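PDB 6DTU: maltose-binding protein MalE1 from Thermotoga maritima, which binds malto-oligosaccharides, here holding maltotetraose, and probably delivers them to a membrane transporter for uptake. Local coordinates for residues 89-94 against 103-108; 168-171 against 176-179. All blocks are in the same frame, centred on the assembly; numbering follows the deposited sequence.

Along the chain the two contacts come in series: contact 1 closes before contact 2 opens, and neither nests in or crosses the other. Contact 1 closes a loop of eight residues, folding the short helix 89-94 back onto strand 100-109 of the large mixed sheet, which also holds the N-terminal strand 4-9. After the chain has passed through strands 112-116 and 146-149 of a second, four-stranded sheet, contact 2 closes a tight beta hairpin between strands 168-173 and 176-178. One is buried helix-on-sheet packing, the other a surface hairpin. The centres of contact 1 and contact 2 are 21 Å apart, and the two do not touch.

Contact 1. Residues 89-94 against 103-108; sequences ETALNA and GIPYAM
L92 O accepts a hydrogen bond from S96 OG just past the end of helix 89-94, while the side chain of the same leucine packs with A91 against P105 of the neighbouring strand. Side chains alternate on that strand: I104 and Y106 point away from helix 89-94, and both touch M292 of helix 289-298, while the CB of P105 points at helix 89-94. The Y106 hydroxyl is hydrogen-bonded to D299 OD2 and Q13 NE2. The backbones come closest at A91 and P105, with 6.1 Å between the CA atoms. The proline ring bridges two successive helix residues. P105 CG lies 3.8 Å from A91 CB, and P105 CB is 3.9 Å from the same methyl. At the other end of the ring, P105 CD meets L92 CD2, also at 3.8 Å. L92 leaves the helix at an angle, but with CG anti to its carbonyl carbon (chi1 -64°) the side chain swings back and brings CD2 to the ring, which it crosses obliquely. P105 and A94 both touch V263 of strand 260-268, the antiparallel partner of strand 100-109. On the strand, Y106 and A107 both face Q264 in a classic beta bulge, one residue beyond the proline. The contact is small, 147 Å² in all, and wholly apolar: the helix turn is seated on the sheet by the fit of a methyl and a leucine branch against a proline, which has no N-H to offer.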
ATOM      1  N   GLU A  89       0.682   4.936  18.353  1.00 13.49           N
ATOM      2  CA  GLU A  89      -0.529   5.733  18.184  1.00 13.77           C
ATOM      3  C   GLU A  89      -0.723   6.206  16.751  1.00 16.43           C
ATOM      4  O   GLU A  89      -1.864   6.362  16.319  1.00 15.97           O
ATOM      5  CB  GLU A  89      -0.569   6.897  19.165  1.00 15.13           C
ATOM      6  CG  GLU A  89      -0.675   6.401  20.600  1.00 19.57           C
ATOM      7  CD  GLU A  89      -1.284   7.430  21.539  1.00 24.45           C
ATOM      8  OE1 GLU A  89      -0.604   8.434  21.842  1.00 32.18           O
ATOM      9  OE2 GLU A  89      -2.445   7.243  21.967  1.00 22.22           O
ATOM     10  N   THR A  90       0.359   6.473  16.017  1.00 15.34           N
ATOM     11  CA  THR A  90       0.221   6.791  14.594  1.00 16.45           C
ATOM     12  C   THR A  90      -0.484   5.674  13.820  1.00 15.48           C
ATOM     13  O   THR A  90      -1.331   5.939  12.957  1.00 15.89           O
ATOM     14  CB  THR A  90       1.592   7.095  13.993  1.00 18.26           C
ATOM     15  OG1 THR A  90       2.487   6.001  14.249  1.00 19.81           O
ATOM     16  CG2 THR A  90       2.136   8.408  14.551  1.00 18.46           C
ATOM     17  N   ALA A  91      -0.183   4.428  14.146  1.00 14.98           N
ATOM     18  CA  ALA A  91      -0.829   3.329  13.454  1.00 14.18           C
ATOM     19  C   ALA A  91      -2.293   3.218  13.868  1.00 14.83           C
ATOM     20  O   ALA A  91      -3.184   3.061  13.017  1.00 14.25           O
ATOM     21  CB  ALA A  91      -0.062   2.040  13.766  1.00 15.29           C
ATOM     22  N   LEU A  92      -2.569   3.375  15.166  1.00 14.55           N
ATOM     23  CA  LEU A  92      -3.947   3.296  15.636  1.00 12.83           C
ATOM     24  C   LEU A  92      -4.777   4.451  15.087  1.00 15.50           C
ATOM     25  O   LEU A  92      -5.942   4.259  14.709  1.00 13.13           O
ATOM     26  CB  LEU A  92      -3.970   3.337  17.160  1.00 14.22           C
ATOM     27  CG  LEU A  92      -3.299   2.182  17.907  1.00 14.82           C
ATOM     28  CD1 LEU A  92      -3.220   2.519  19.370  1.00 16.09           C
ATOM     29  CD2 LEU A  92      -4.101   0.920  17.734  1.00 16.78           C
ATOM     30  N   ASN A  93      -4.193   5.659  15.039  1.00 14.56           N
ATOM     31  CA  ASN A  93      -4.912   6.808  14.515  1.00 16.53           C
ATOM     32  C   ASN A  93      -5.180   6.667  13.026  1.00 12.99           C
ATOM     33  O   ASN A  93      -6.210   7.160  12.548  1.00 16.46           O
ATOM     34  CB  ASN A  93      -4.179   8.114  14.830  1.00 15.75           C
ATOM     35  CG  ASN A  93      -4.198   8.462  16.324  1.00 22.21           C
ATOM     36  OD1 ASN A  93      -5.087   8.037  17.072  1.00 25.16           O
ATOM     37  ND2 ASN A  93      -3.203   9.239  16.761  1.00 21.08           N
ATOM     38  N   ALA A  94      -4.293   5.987  12.280  1.00 15.24           N
ATOM     39  CA  ALA A  94      -4.565   5.730  10.865  1.00 14.26           C
ATOM     40  C   ALA A  94      -5.812   4.884  10.706  1.00 14.27           C
ATOM     41  O   ALA A  94      -6.536   5.028   9.716  1.00 14.52           O
ATOM     42  CB  ALA A  94      -3.374   5.050  10.168  1.00 15.02           C
ATOM     43  N   GLY A 103      -9.764  -0.534  13.585  1.00 13.36           N
ATOM     44  CA  GLY A 103      -8.972  -1.675  13.177  1.00 14.87           C
ATOM     45  C   GLY A 103      -7.794  -1.899  14.091  1.00 13.60           C
ATOM     46  O   GLY A 103      -7.369  -1.003  14.821  1.00 16.35           O
ATOM     47  N   ILE A 104      -7.254  -3.107  14.011  1.00 13.46           N
ATOM     48  CA  ILE A 104      -5.997  -3.433  14.679  1.00 15.42           C
ATOM     49  C   ILE A 104      -4.895  -3.414  13.634  1.00 12.84           C
ATOM     50  O   ILE A 104      -4.848  -4.304  12.752  1.00 12.81           O
ATOM     51  CB  ILE A 104      -6.081  -4.769  15.433  1.00 15.75           C
ATOM     52  CG1 ILE A 104      -7.170  -4.712  16.518  1.00 20.85           C
ATOM     53  CG2 ILE A 104      -4.746  -5.072  16.118  1.00 17.28           C
ATOM     54  CD1 ILE A 104      -7.003  -5.707  17.647  1.00 26.89           C
ATOM     55  N   PRO A 105      -3.983  -2.444  13.664  1.00 13.62           N
ATOM     56  CA  PRO A 105      -2.910  -2.364  12.667  1.00 13.55           C
ATOM     57  C   PRO A 105      -1.807  -3.366  12.967  1.00 15.11           C
ATOM     58  O   PRO A 105      -1.440  -3.605  14.122  1.00 14.54           O
ATOM     59  CB  PRO A 105      -2.376  -0.941  12.855  1.00 15.01           C
ATOM     60  CG  PRO A 105      -2.621  -0.677  14.330  1.00 13.68           C
ATOM     61  CD  PRO A 105      -3.890  -1.375  14.677  1.00 13.81           C
ATOM     62  N   TYR A 106      -1.269  -3.963  11.913  1.00 12.49           N
ATOM     63  CA  TYR A 106      -0.130  -4.849  12.098  1.00 11.00           C
ATOM     64  C   TYR A 106       1.166  -4.314  11.502  1.00 11.73           C
ATOM     65  O   TYR A 106       2.242  -4.768  11.907  1.00 13.52           O
ATOM     66  CB  TYR A 106      -0.433  -6.275  11.593  1.00 12.97           C
ATOM     67  CG  TYR A 106      -0.356  -6.513  10.090  1.00 13.63           C
ATOM     68  CD1 TYR A 106       0.841  -6.842   9.477  1.00 13.41           C
ATOM     69  CD2 TYR A 106      -1.504  -6.498   9.308  1.00 12.15           C
ATOM     70  CE1 TYR A 106       0.902  -7.070   8.119  1.00 13.92           C
ATOM     71  CE2 TYR A 106      -1.447  -6.733   7.955  1.00 14.77           C
ATOM     72  CZ  TYR A 106      -0.243  -7.031   7.378  1.00 11.65           C
ATOM     73  OH  TYR A 106      -0.193  -7.277   6.018  1.00 14.22           O
ATOM     74  N   ALA A 107       1.104  -3.364  10.577  1.00 12.91           N
ATOM     75  CA  ALA A 107       2.323  -2.860   9.957  1.00 12.67           C
ATOM     76  C   ALA A 107       2.027  -1.570   9.218  1.00 14.32           C
ATOM     77  O   ALA A 107       0.891  -1.319   8.803  1.00 14.13           O
ATOM     78  CB  ALA A 107       2.899  -3.861   8.946  1.00 15.62           C
ATOM     79  N   MET A 108       3.060  -0.759   9.049  1.00 15.07           N
ATOM     80  CA  MET A 108       3.034   0.319   8.069  1.00 13.89           C
ATOM     81  C   MET A 108       3.976  -0.019   6.917  1.00 15.13           C
ATOM     82  O   MET A 108       4.710  -1.012   6.950  1.00 12.56           O
ATOM     83  CB  MET A 108       3.368   1.681   8.693  1.00 18.47           C
ATOM     84  CG  MET A 108       4.790   1.790   9.154  1.00 14.83           C
ATOM     85  SD  MET A 108       5.230   3.459   9.708  1.00 23.07           S
ATOM     86  CE  MET A 108       5.862   4.176   8.188  1.00 23.16           C
TER

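Contact 2. Residues 168-171 against 176-179; sequences YVFK and GLDV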
ATOM      1  N   TYR A 168      -0.511  17.331  -4.095  1.00 15.87           N
ATOM      2  CA  TYR A 168      -1.128  16.794  -2.880  1.00 17.66           C
ATOM      3  C   TYR A 168      -2.533  16.321  -3.224  1.00 19.25           C
ATOM      4  O   TYR A 168      -3.108  16.740  -4.227  1.00 17.70           O
ATOM      5  CB  TYR A 168      -1.123  17.804  -1.721  1.00 19.24           C
ATOM      6  CG  TYR A 168      -1.789  19.132  -2.035  1.00 21.47           C
ATOM      7  CD1 TYR A 168      -3.167  19.286  -1.922  1.00 19.39           C
ATOM      8  CD2 TYR A 168      -1.041  20.230  -2.438  1.00 20.20           C
ATOM      9  CE1 TYR A 168      -3.786  20.504  -2.210  1.00 19.73           C
ATOM     10  CE2 TYR A 168      -1.655  21.443  -2.725  1.00 18.67           C
ATOM     11  CZ  TYR A 168      -3.019  21.571  -2.614  1.00 18.63           C
ATOM     12  OH  TYR A 168      -3.606  22.776  -2.908  1.00 21.09           O
ATOM     13  N   VAL A 169      -3.072  15.420  -2.395  1.00 16.89           N
ATOM     14  CA  VAL A 169      -4.440  14.949  -2.607  1.00 17.73           C
ATOM     15  C   VAL A 169      -5.401  16.016  -2.100  1.00 18.49           C
ATOM     16  O   VAL A 169      -5.985  16.763  -2.890  1.00 16.96           O
ATOM     17  CB  VAL A 169      -4.705  13.583  -1.938  1.00 17.04           C
ATOM     18  CG1 VAL A 169      -6.117  13.080  -2.298  1.00 15.87           C
ATOM     19  CG2 VAL A 169      -3.647  12.577  -2.361  1.00 19.31           C
ATOM     20  N   PHE A 170      -5.547  16.108  -0.782  1.00 17.73           N
ATOM     21  CA  PHE A 170      -6.359  17.116  -0.126  1.00 19.23           C
ATOM     22  C   PHE A 170      -5.421  17.990   0.696  1.00 18.48           C
ATOM     23  O   PHE A 170      -4.518  17.478   1.373  1.00 20.45           O
ATOM     24  CB  PHE A 170      -7.382  16.438   0.809  1.00 17.48           C
ATOM     25  CG  PHE A 170      -8.294  15.436   0.114  1.00 18.16           C
ATOM     26  CD1 PHE A 170      -9.008  15.795  -1.006  1.00 17.56           C
ATOM     27  CD2 PHE A 170      -8.440  14.146   0.604  1.00 21.37           C
ATOM     28  CE1 PHE A 170      -9.857  14.884  -1.639  1.00 17.49           C
ATOM     29  CE2 PHE A 170      -9.273  13.218  -0.032  1.00 19.22           C
ATOM     30  CZ  PHE A 170      -9.983  13.584  -1.149  1.00 17.43           C
ATOM     31  N   LYS A 171      -5.637  19.301   0.646  1.00 18.22           N
ATOM     32  CA  LYS A 171      -4.730  20.221   1.315  1.00 19.77           C
ATOM     33  C   LYS A 171      -4.713  19.953   2.813  1.00 19.11           C
ATOM     34  O   LYS A 171      -5.762  19.867   3.457  1.00 20.23           O
ATOM     35  CB  LYS A 171      -5.147  21.668   1.039  1.00 21.32           C
ATOM     36  CG  LYS A 171      -4.175  22.721   1.584  1.00 22.21           C
ATOM     37  CD  LYS A 171      -2.858  22.703   0.829  1.00 25.97           C
ATOM     38  CE  LYS A 171      -1.893  23.731   1.382  1.00 30.24           C
ATOM     39  NZ  LYS A 171      -0.804  24.024   0.412  1.00 33.46           N
ATOM     40  N   GLY A 176      -7.360  20.136   9.637  1.00 24.59           N
ATOM     41  CA  GLY A 176      -7.506  18.852   8.985  1.00 22.50           C
ATOM     42  C   GLY A 176      -7.371  18.973   7.479  1.00 24.71           C
ATOM     43  O   GLY A 176      -6.994  20.016   6.939  1.00 28.07           O
ATOM     44  N   LEU A 177      -7.731  17.886   6.795  1.00 22.47           N
ATOM     45  CA  LEU A 177      -7.656  17.832   5.342  1.00 22.18           C
ATOM     46  C   LEU A 177      -8.816  18.610   4.738  1.00 22.58           C
ATOM     47  O   LEU A 177      -9.963  18.455   5.165  1.00 25.98           O
ATOM     48  CB  LEU A 177      -7.743  16.381   4.866  1.00 22.51           C
ATOM     49  CG  LEU A 177      -6.617  15.412   5.198  1.00 25.93           C
ATOM     50  CD1 LEU A 177      -6.965  14.079   4.591  1.00 17.98           C
ATOM     51  CD2 LEU A 177      -5.295  15.930   4.660  1.00 25.81           C
ATOM     52  N   ASP A 178      -8.517  19.443   3.734  1.00 21.35           N
ATOM     53  CA  ASP A 178      -9.540  20.217   3.026  1.00 17.72           C
ATOM     54  C   ASP A 178      -9.885  19.449   1.759  1.00 20.62           C
ATOM     55  O   ASP A 178      -9.188  19.562   0.750  1.00 19.58           O
ATOM     56  CB  ASP A 178      -9.029  21.616   2.686  1.00 22.14           C
ATOM     57  CG  ASP A 178     -10.112  22.506   2.047  1.00 22.25           C
ATOM     58  OD1 ASP A 178     -11.219  22.005   1.750  1.00 22.41           O
ATOM     59  OD2 ASP A 178      -9.851  23.708   1.805  1.00 23.90           O
ATOM     60  N   VAL A 179     -10.994  18.706   1.795  1.00 20.51           N
ATOM     61  CA  VAL A 179     -11.378  17.911   0.632  1.00 21.35           C
ATOM     62  C   VAL A 179     -11.834  18.767  -0.533  1.00 20.21           C
ATOM     63  O   VAL A 179     -11.987  18.248  -1.646  1.00 21.25           O
ATOM     64  CB  VAL A 179     -12.394  16.780   0.911  1.00 19.68           C
ATOM     65  CG1 VAL A 179     -11.846  15.786   1.944  1.00 18.69           C
ATOM     66  CG2 VAL A 179     -13.738  17.343   1.322  1.00 23.93           C
TER
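Segments 168-171 and 176-179 approach each other as parts of the hairpin of strands 168-173 and 176-178, with CA atoms 5.1 Å apart at both K171–D178 and F170–V179, and the chain turns a corner at V169 and F170, and again at V179. D178 N donates to K171 O at 2.8 Å, nearly straight (163° at the hydrogen) and in the carbonyl plane. The same oxygen, K171 O, takes a second, softer approach from L177 CA, 3.4 Å away, a CA-H...O contact. The F170 ring lies against V179. V179 CG1 sits 3.9 Å from the F170 ring centroid and only 5° off its normal, a CH-pi contact squarely over one face; V169 CG1 lies over the centre of the opposite face, so the ring is held between two valine methyls. F170 CG lies beside its own backbone N (chi1 -57°), which carries the ring across to V179, while L177 CD1 comes to the edge near the ring plane. L177 CB also packs on F170 CB at 4.1 Å. D178 OD1 accepts from N180 N, two residues on, an Asx turn. The side chain of F170 is about 12 Å from a bound glucose. V334 packs on F170, P332 on L177 and Q336 on V179. Beyond the hairpin, strand 181-183 pairs with the other edge of strand 168-173 to complete a three-stranded antiparallel sheet, and its I182 packs on F170.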